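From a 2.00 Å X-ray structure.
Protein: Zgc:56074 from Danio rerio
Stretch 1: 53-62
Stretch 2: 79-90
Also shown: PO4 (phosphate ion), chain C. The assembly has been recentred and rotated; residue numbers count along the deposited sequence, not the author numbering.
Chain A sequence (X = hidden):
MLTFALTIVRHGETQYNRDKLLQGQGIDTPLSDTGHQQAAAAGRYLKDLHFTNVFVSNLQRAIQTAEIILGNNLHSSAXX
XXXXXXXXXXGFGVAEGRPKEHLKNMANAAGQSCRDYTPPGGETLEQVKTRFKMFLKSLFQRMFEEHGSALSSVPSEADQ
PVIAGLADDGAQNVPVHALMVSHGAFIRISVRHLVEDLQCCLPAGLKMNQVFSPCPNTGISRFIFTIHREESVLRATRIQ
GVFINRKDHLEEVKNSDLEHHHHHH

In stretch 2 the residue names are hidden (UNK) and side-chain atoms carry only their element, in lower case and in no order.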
ATOM      1  N   ASN A  53       0.280  -0.873 -14.148  1.00 18.78           N
ATOM      2  CA  ASN A  53       1.217  -1.742 -13.457  1.00 18.56           C
ATOM      3  C   ASN A  53       0.580  -2.241 -12.186  1.00 18.77           C
ATOM      4  O   ASN A  53      -0.137  -1.489 -11.528  1.00 18.25           O
ATOM      5  CB  ASN A  53       2.477  -0.955 -13.084  1.00 19.28           C
ATOM      6  CG  ASN A  53       3.177  -0.364 -14.295  1.00 19.51           C
ATOM      7  OD1 ASN A  53       2.844   0.737 -14.748  1.00 21.03           O
ATOM      8  ND2 ASN A  53       4.128  -1.107 -14.841  1.00 21.29           N
ATOM      9  N   VAL A  54       0.834  -3.502 -11.836  1.00 18.45           N
ATOM     10  CA  VAL A  54       0.258  -4.075 -10.622  1.00 18.64           C
ATOM     11  C   VAL A  54       1.323  -4.880  -9.840  1.00 19.05           C
ATOM     12  O   VAL A  54       1.996  -5.756 -10.402  1.00 18.75           O
ATOM     13  CB  VAL A  54      -0.948  -4.989 -10.918  1.00 18.48           C
ATOM     14  CG1 VAL A  54      -1.481  -5.610  -9.610  1.00 19.05           C
ATOM     15  CG2 VAL A  54      -2.064  -4.244 -11.645  1.00 18.12           C
ATOM     16  N   PHE A  55       1.430  -4.596  -8.546  1.00 18.88           N
ATOM     17  CA  PHE A  55       2.419  -5.215  -7.664  1.00 19.42           C
ATOM     18  C   PHE A  55       1.698  -5.771  -6.447  1.00 19.56           C
ATOM     19  O   PHE A  55       0.857  -5.088  -5.838  1.00 19.68           O
ATOM     20  CB  PHE A  55       3.483  -4.195  -7.243  1.00 19.33           C
ATOM     21  CG  PHE A  55       4.109  -3.484  -8.411  1.00 21.08           C
ATOM     22  CD1 PHE A  55       5.092  -4.106  -9.157  1.00 23.43           C
ATOM     23  CD2 PHE A  55       3.653  -2.226  -8.806  1.00 20.97           C
ATOM     24  CE1 PHE A  55       5.645  -3.480 -10.278  1.00 25.58           C
ATOM     25  CE2 PHE A  55       4.205  -1.583  -9.931  1.00 23.57           C
ATOM     26  CZ  PHE A  55       5.201  -2.214 -10.663  1.00 22.24           C
ATOM     27  N   VAL A  56       2.013  -7.009  -6.093  1.00 19.11           N
ATOM     28  CA  VAL A  56       1.333  -7.664  -4.980  1.00 19.35           C
ATOM     29  C   VAL A  56       2.356  -8.405  -4.158  1.00 19.90           C
ATOM     30  O   VAL A  56       3.348  -8.910  -4.704  1.00 19.81           O
ATOM     31  CB  VAL A  56       0.298  -8.709  -5.496  1.00 19.78           C
ATOM     32  CG1 VAL A  56      -0.655  -9.102  -4.380  1.00 18.72           C
ATOM     33  CG2 VAL A  56      -0.494  -8.144  -6.685  1.00 22.91           C
ATOM     34  N   SER A  57       2.106  -8.535  -2.860  1.00 20.63           N
ATOM     35  CA  SER A  57       2.953  -9.417  -2.066  1.00 21.65           C
ATOM     36  C   SER A  57       2.795 -10.884  -2.528  1.00 22.35           C
ATOM     37  O   SER A  57       1.849 -11.226  -3.254  1.00 22.27           O
ATOM     38  CB  SER A  57       2.677  -9.255  -0.574  1.00 21.99           C
ATOM     39  OG  SER A  57       1.758 -10.201  -0.087  1.00 21.04           O
ATOM     40  N   ASN A  58       3.757 -11.708  -2.125  1.00 21.92           N
ATOM     41  CA  ASN A  58       3.781 -13.140  -2.386  1.00 22.58           C
ATOM     42  C   ASN A  58       2.736 -13.936  -1.573  1.00 21.86           C
ATOM     43  O   ASN A  58       2.631 -15.144  -1.746  1.00 22.95           O
ATOM     44  CB  ASN A  58       5.194 -13.668  -2.015  1.00 22.86           C
ATOM     45  CG  ASN A  58       5.537 -13.398  -0.554  1.00 24.34           C
ATOM     46  OD1 ASN A  58       5.556 -12.252  -0.123  1.00 27.56           O
ATOM     47  ND2 ASN A  58       5.788 -14.455   0.222  1.00 29.99           N
ATOM     48  N   LEU A  59       1.998 -13.281  -0.672  1.00 20.73           N
ATOM     49  CA  LEU A  59       1.085 -13.980   0.256  1.00 20.29           C
ATOM     50  C   LEU A  59      -0.315 -14.155  -0.349  1.00 19.72           C
ATOM     51  O   LEU A  59      -0.823 -13.249  -0.990  1.00 18.04           O
ATOM     52  CB  LEU A  59       1.022 -13.258   1.620  1.00 20.05           C
ATOM     53  CG  LEU A  59       2.380 -13.185   2.359  1.00 20.91           C
ATOM     54  CD1 LEU A  59       2.328 -12.234   3.572  1.00 19.18           C
ATOM     55  CD2 LEU A  59       2.829 -14.578   2.765  1.00 21.90           C
ATOM     56  N   GLN A  60      -0.891 -15.345  -0.164  1.00 19.62           N
ATOM     57  CA  GLN A  60      -2.133 -15.739  -0.834  1.00 19.65           C
ATOM     58  C   GLN A  60      -3.265 -14.720  -0.637  1.00 19.14           C
ATOM     59  O   GLN A  60      -3.947 -14.364  -1.604  1.00 19.45           O
ATOM     60  CB  GLN A  60      -2.583 -17.133  -0.368  1.00 20.06           C
ATOM     61  CG  GLN A  60      -3.925 -17.549  -0.952  1.00 23.76           C
ATOM     62  CD  GLN A  60      -4.383 -18.942  -0.551  1.00 27.50           C
ATOM     63  OE1 GLN A  60      -4.044 -19.458   0.524  1.00 30.28           O
ATOM     64  NE2 GLN A  60      -5.179 -19.556  -1.419  1.00 28.27           N
ATOM     65  N   ARG A  61      -3.457 -14.246   0.598  1.00 18.34           N
ATOM     66  CA  ARG A  61      -4.557 -13.309   0.892  1.00 17.86           C
ATOM     67  C   ARG A  61      -4.482 -12.045   0.022  1.00 17.96           C
ATOM     68  O   ARG A  61      -5.512 -11.506  -0.382  1.00 16.91           O
ATOM     69  CB  ARG A  61      -4.637 -12.958   2.394  1.00 17.38           C
ATOM     70  CG  ARG A  61      -3.365 -12.337   3.017  1.00 16.18           C
ATOM     71  CD  ARG A  61      -3.389 -12.537   4.542  1.00 16.61           C
ATOM     72  NE  ARG A  61      -2.280 -11.891   5.253  1.00 20.54           N
ATOM     73  CZ  ARG A  61      -1.120 -12.487   5.542  1.00 21.25           C
ATOM     74  NH1 ARG A  61      -0.906 -13.740   5.165  1.00 18.84           N
ATOM     75  NH2 ARG A  61      -0.180 -11.833   6.221  1.00 20.87           N
ATOM     76  N   ALA A  62      -3.256 -11.595  -0.255  1.00 17.91           N
ATOM     77  CA  ALA A  62      -3.002 -10.405  -1.078  1.00 18.30           C
ATOM     78  C   ALA A  62      -3.147 -10.713  -2.575  1.00 18.90           C
ATOM     79  O   ALA A  62      -3.810  -9.962  -3.334  1.00 18.18           O
ATOM     80  CB  ALA A  62      -1.584  -9.837  -0.765  1.00 18.77           C
ATOM     81  N   UNK A  79      -2.545  -5.961 -18.202  1.00 31.23           N
ATOM     82  CA  UNK A  79      -1.523  -5.664 -17.186  1.00 30.65           C
ATOM     83  C   UNK A  79      -1.110  -6.925 -16.428  1.00 30.38           C
ATOM     84  O   UNK A  79      -1.950  -7.609 -15.872  1.00 30.28           O
ATOM     85  c   UNK A  79      -2.024  -4.602 -16.192  1.00 29.97           C
ATOM     86  c   UNK A  79      -0.974  -4.324 -15.130  1.00 29.20           C
ATOM     87  o   UNK A  79      -2.306  -3.391 -16.910  1.00 29.76           O
ATOM     88  N   UNK A  80       0.176  -7.239 -16.386  1.00 30.73           N
ATOM     89  CA  UNK A  80       0.573  -8.416 -15.606  1.00 31.24           C
ATOM     90  C   UNK A  80       0.685  -8.113 -14.107  1.00 29.45           C
ATOM     91  O   UNK A  80       1.120  -7.045 -13.702  1.00 29.91           O
ATOM     92  c   UNK A  80       3.138  -8.371 -15.910  1.00 36.78           C
ATOM     93  o   UNK A  80       5.238  -8.807 -16.948  1.00 46.13           O
ATOM     94  c   UNK A  80       1.835  -9.114 -16.154  1.00 32.16           C
ATOM     95  c   UNK A  80       4.379  -9.236 -16.145  1.00 42.41           C
ATOM     96  o   UNK A  80       4.521 -10.316 -15.513  1.00 43.08           O
ATOM     97  N   UNK A  81       0.259  -9.061 -13.292  1.00 27.74           N
ATOM     98  CA  UNK A  81       0.417  -8.959 -11.858  1.00 26.73           C
ATOM     99  C   UNK A  81       1.853  -9.376 -11.510  1.00 25.57           C
ATOM    100  O   UNK A  81       2.243 -10.490 -11.797  1.00 25.08           O
ATOM    101  c   UNK A  81      -3.429 -10.304  -9.937  1.00 33.34           C
ATOM    102  s   UNK A  81      -2.005 -10.865  -9.042  1.00 33.61           S
ATOM    103  c   UNK A  81      -0.611  -9.875 -11.204  1.00 26.81           C
ATOM    104  c   UNK A  81      -0.738  -9.755  -9.727  1.00 29.39           C
ATOM    105  N   UNK A  82       2.635  -8.477 -10.913  1.00 24.30           N
ATOM    106  CA  UNK A  82       4.008  -8.784 -10.480  1.00 23.32           C
ATOM    107  C   UNK A  82       4.014  -9.098  -8.983  1.00 23.30           C
ATOM    108  O   UNK A  82       3.628  -8.261  -8.164  1.00 21.87           O
ATOM    109  c   UNK A  82       6.419  -7.884 -10.272  1.00 22.84           C
ATOM    110  c   UNK A  82       5.449  -8.134 -13.177  1.00 28.43           C
ATOM    111  c   UNK A  82       4.990  -7.580 -10.742  1.00 24.03           C
ATOM    112  c   UNK A  82       4.964  -7.123 -12.206  1.00 23.68           C
ATOM    113  N   UNK A  83       4.445 -10.306  -8.630  1.00 22.34           N
ATOM    114  CA  UNK A  83       4.585 -10.675  -7.225  1.00 23.08           C
ATOM    115  C   UNK A  83       5.904 -10.127  -6.703  1.00 22.70           C
ATOM    116  O   UNK A  83       6.951 -10.355  -7.310  1.00 23.49           O
ATOM    117  c   UNK A  83       3.152 -12.893  -7.031  1.00 25.63           C
ATOM    118  c   UNK A  83       2.098 -12.261  -7.914  1.00 26.40           C
ATOM    119  c   UNK A  83       3.298 -14.380  -7.347  1.00 26.11           C
ATOM    120  c   UNK A  83       4.531 -12.194  -7.071  1.00 23.52           C
ATOM    121  N   UNK A  84       5.865  -9.374  -5.613  1.00 21.77           N
ATOM    122  CA  UNK A  84       7.092  -8.870  -5.019  1.00 21.61           C
ATOM    123  C   UNK A  84       7.115  -9.168  -3.527  1.00 20.89           C
ATOM    124  O   UNK A  84       6.355  -8.574  -2.770  1.00 20.53           O
ATOM    125  o   UNK A  84       9.152  -5.822  -5.467  1.00 27.74           O
ATOM    126  o   UNK A  84       9.435  -7.576  -4.145  1.00 23.46           O
ATOM    127  c   UNK A  84       7.293  -7.367  -5.288  1.00 22.07           C
ATOM    128  c   UNK A  84       8.729  -6.890  -4.945  1.00 25.12           C
ATOM    129  N   UNK A  85       8.006 -10.085  -3.096  1.00 20.78           N
ATOM    130  CA  UNK A  85       8.113 -10.443  -1.689  1.00 19.95           C
ATOM    131  C   UNK A  85       8.446  -9.251  -0.783  1.00 18.77           C
ATOM    132  O   UNK A  85       8.198  -9.327   0.416  1.00 18.12           O
ATOM    133  c   UNK A  85       9.294 -12.014  -3.064  1.00 21.94           C
ATOM    134  c   UNK A  85       9.261 -11.452  -1.669  1.00 20.56           C
ATOM    135  c   UNK A  85       8.979 -10.834  -3.925  1.00 20.95           C
ATOM    136  N   UNK A  86       8.971  -8.152  -1.337  1.00 17.28           N
ATOM    137  CA  UNK A  86       9.237  -6.976  -0.505  1.00 16.84           C
ATOM    138  C   UNK A  86       7.950  -6.371   0.075  1.00 17.37           C
ATOM    139  O   UNK A  86       7.996  -5.649   1.074  1.00 16.60           O
ATOM    140  c   UNK A  86      12.372  -6.126  -0.315  1.00 12.82           C
ATOM    141  c   UNK A  86      12.057  -5.162  -2.656  1.00 15.88           C
ATOM    142  c   UNK A  86      10.047  -5.909  -1.277  1.00 17.45           C
ATOM    143  c   UNK A  86      11.525  -6.184  -1.600  1.00 15.85           C
ATOM    144  N   UNK A  87       6.804  -6.681  -0.539  1.00 17.08           N
ATOM    145  CA  UNK A  87       5.505  -6.212  -0.024  1.00 17.84           C
ATOM    146  C   UNK A  87       4.842  -7.085   1.060  1.00 17.70           C
ATOM    147  O   UNK A  87       3.697  -6.799   1.452  1.00 18.48           O
ATOM    148  c   UNK A  87       3.826  -5.064  -3.398  1.00 16.71           C
ATOM    149  c   UNK A  87       4.504  -6.039  -1.179  1.00 16.88           C
ATOM    150  c   UNK A  87       5.129  -3.657  -1.731  1.00 19.41           C
ATOM    151  c   UNK A  87       4.906  -5.082  -2.301  1.00 18.69           C
ATOM    152  N   UNK A  88       5.511  -8.152   1.506  1.00 17.07           N
ATOM    153  CA  UNK A  88       4.953  -9.041   2.535  1.00 17.07           C
ATOM    154  C   UNK A  88       4.759  -8.312   3.849  1.00 17.16           C
ATOM    155  O   UNK A  88       5.437  -7.312   4.139  1.00 16.52           O
ATOM    156  c   UNK A  88       5.814 -10.302   2.755  1.00 17.25           C
ATOM    157  n   UNK A  88      11.630 -10.430   3.902  1.00 18.20           N
ATOM    158  c   UNK A  88       7.211 -10.050   3.382  1.00 16.95           C
ATOM    159  c   UNK A  88      10.484 -10.530   3.239  1.00 18.19           C
ATOM    160  n   UNK A  88       9.437 -11.120   3.820  1.00 17.39           N
ATOM    161  n   UNK A  88      10.399 -10.033   2.002  1.00 17.25           N
ATOM    162  c   UNK A  88       8.122 -11.309   3.203  1.00 17.32           C
ATOM    163  N   UNK A  89       3.842  -8.840   4.645  1.00 17.30           N
ATOM    164  CA  UNK A  89       3.529  -8.279   5.939  1.00 17.23           C
ATOM    165  C   UNK A  89       4.755  -8.306   6.869  1.00 17.94           C
ATOM    166  O   UNK A  89       5.632  -9.156   6.726  1.00 17.74           O
ATOM    167  c   UNK A  89       1.498  -7.096   7.952  1.00 20.27           C
ATOM    168  o   UNK A  89       0.352  -6.770   8.372  1.00 20.48           O
ATOM    169  o   UNK A  89       2.318  -6.246   7.535  1.00 19.33           O
ATOM    170  c   UNK A  89       1.906  -8.577   7.957  1.00 17.73           C
ATOM    171  c   UNK A  89       2.380  -9.084   6.568  1.00 17.31           C
ATOM    172  N   UNK A  90       4.797  -7.371   7.818  1.00 17.77           N
ATOM    173  CA  UNK A  90       5.746  -7.427   8.909  1.00 18.46           C
ATOM    174  C   UNK A  90       5.796  -8.824   9.536  1.00 18.82           C
ATOM    175  O   UNK A  90       4.754  -9.434   9.826  1.00 18.54           O
ATOM    176  c   UNK A  90       6.305  -6.390  11.162  1.00 18.40           C
ATOM    177  c   UNK A  90       7.045  -4.258  14.096  1.00 23.11           C
ATOM    178  n   UNK A  90       7.062  -5.105  13.077  1.00 21.99           N
ATOM    179  n   UNK A  90       8.020  -4.317  14.994  1.00 20.45           N
ATOM    180  c   UNK A  90       5.368  -6.393   9.971  1.00 18.17           C
ATOM    181  n   UNK A  90       6.062  -3.357  14.210  1.00 20.85           N
ATOM    182  c   UNK A  90       6.054  -5.156  12.030  1.00 21.35           C
TER
HETATM  183  P   PO4 C 266      -2.432  -8.457   7.507  1.00 27.55           P
HETATM  184  O1  PO4 C 266      -1.698  -9.421   6.609  1.00 25.93           O
HETATM  185  O2  PO4 C 266      -2.781  -7.163   6.810  1.00 24.64           O
HETATM  186  O3  PO4 C 266      -3.731  -9.066   7.982  1.00 28.72           O
HETATM  187  O4  PO4 C 266      -1.602  -8.169   8.739  1.00 27.85           O
HETATM  188  O   HOH W   1       2.515  -5.082 -13.746  1.00 27.81           O

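Position 79 has three side-chain atoms: a first carbon that carries one oxygen and one carbon. The branch carbon lies 3.7 Å from Val54 CG2. This is Thr79. Its CG2 also sits 3.8 Å from Asn53 CA, so the methyl arm faces stretch 1.

Position 80 has three carbons in a row, the third carrying two oxygens. The CA-to-CB bond points away from stretch 1, and the residue is exposed. A carboxylate after two further carbons is Glu80. Its backbone does the work here: water 1 donates to Glu80 O at 2.4 Å and accepts from Val54 N at 3.0 Å.

Position 81 has an unbranched chain of two carbons, a sulfur and a last carbon. The second carbon lies 3.5 Å from Val56 CG2 and 4.2 Å from Val54 CG1. A thioether of this length is Met81.

Position 82 has four carbons, forked at the first, with one arm two carbons long. Its CB is 3.8 Å from Phe55 CD1, on the other face of the sheet from Met81. This is Ile82. Ile82 N donates to Val54 O at 2.8 Å, and Val56 N donates to Ile82 O at 2.9 Å.

Position 83 has four carbons, forked at the second. Its CA lies 3.3 Å from Val56 O, a CA-H...O contact. The side chain is on the same face as Val56, and the residue is exposed. This is Leu83.

Position 84 has two carbons, the second carrying two oxygens. Its backbone N donates to Val56 O at 2.7 Å. This short carboxylate is Asp84. Its OD1 accepts from the backbone N of position 86 at 2.9 Å, which ties down the turn that follows.

Position 85 has three carbons that close a ring onto the backbone N. Its CA is 3.5 Å from Asn58 OD1. Only Pro85 fits.

Position 86 has four carbons, forked at the second. Its CA-to-CB bond points away from stretch 1, and the residue does not touch it. This is Leu86.

Position 87 has the same four-carbon fork, but its CA-to-CB bond points toward stretch 1. One end carbon lies 4.0 Å from Phe55 CB and 3.7 Å from Val56 C. This is Leu87.

Position 88 has three carbons, a nitrogen, then a carbon with two more nitrogens. Its CB is 3.5 Å from Asn58 OD1. This guanidinium is Arg88. Its NH1 turns back to Pro85 O at 2.8 Å.

Position 89 has three carbons, the third with two oxygens. Its CB is 3.8 Å from Arg61 NH2. This is Glu89. Arg61 NE and NH2 each donate to phosphate O1 at 2.9 Å.

Position 90 has three carbons, a nitrogen, then a carbon carrying two more nitrogens, and lies out of reach of stretch 1. This is Arg90.

The contact is a parallel strand pairing. Three backbone hydrogen bonds hold it, and alternating side chains pack on two faces: Phe55 with Ile82, and Val56 with Met81. Beyond the strands, Leu87 covers the Phe55 and Val56 backbone.

Stretch 2 (79-90) TEMILDPLLRER
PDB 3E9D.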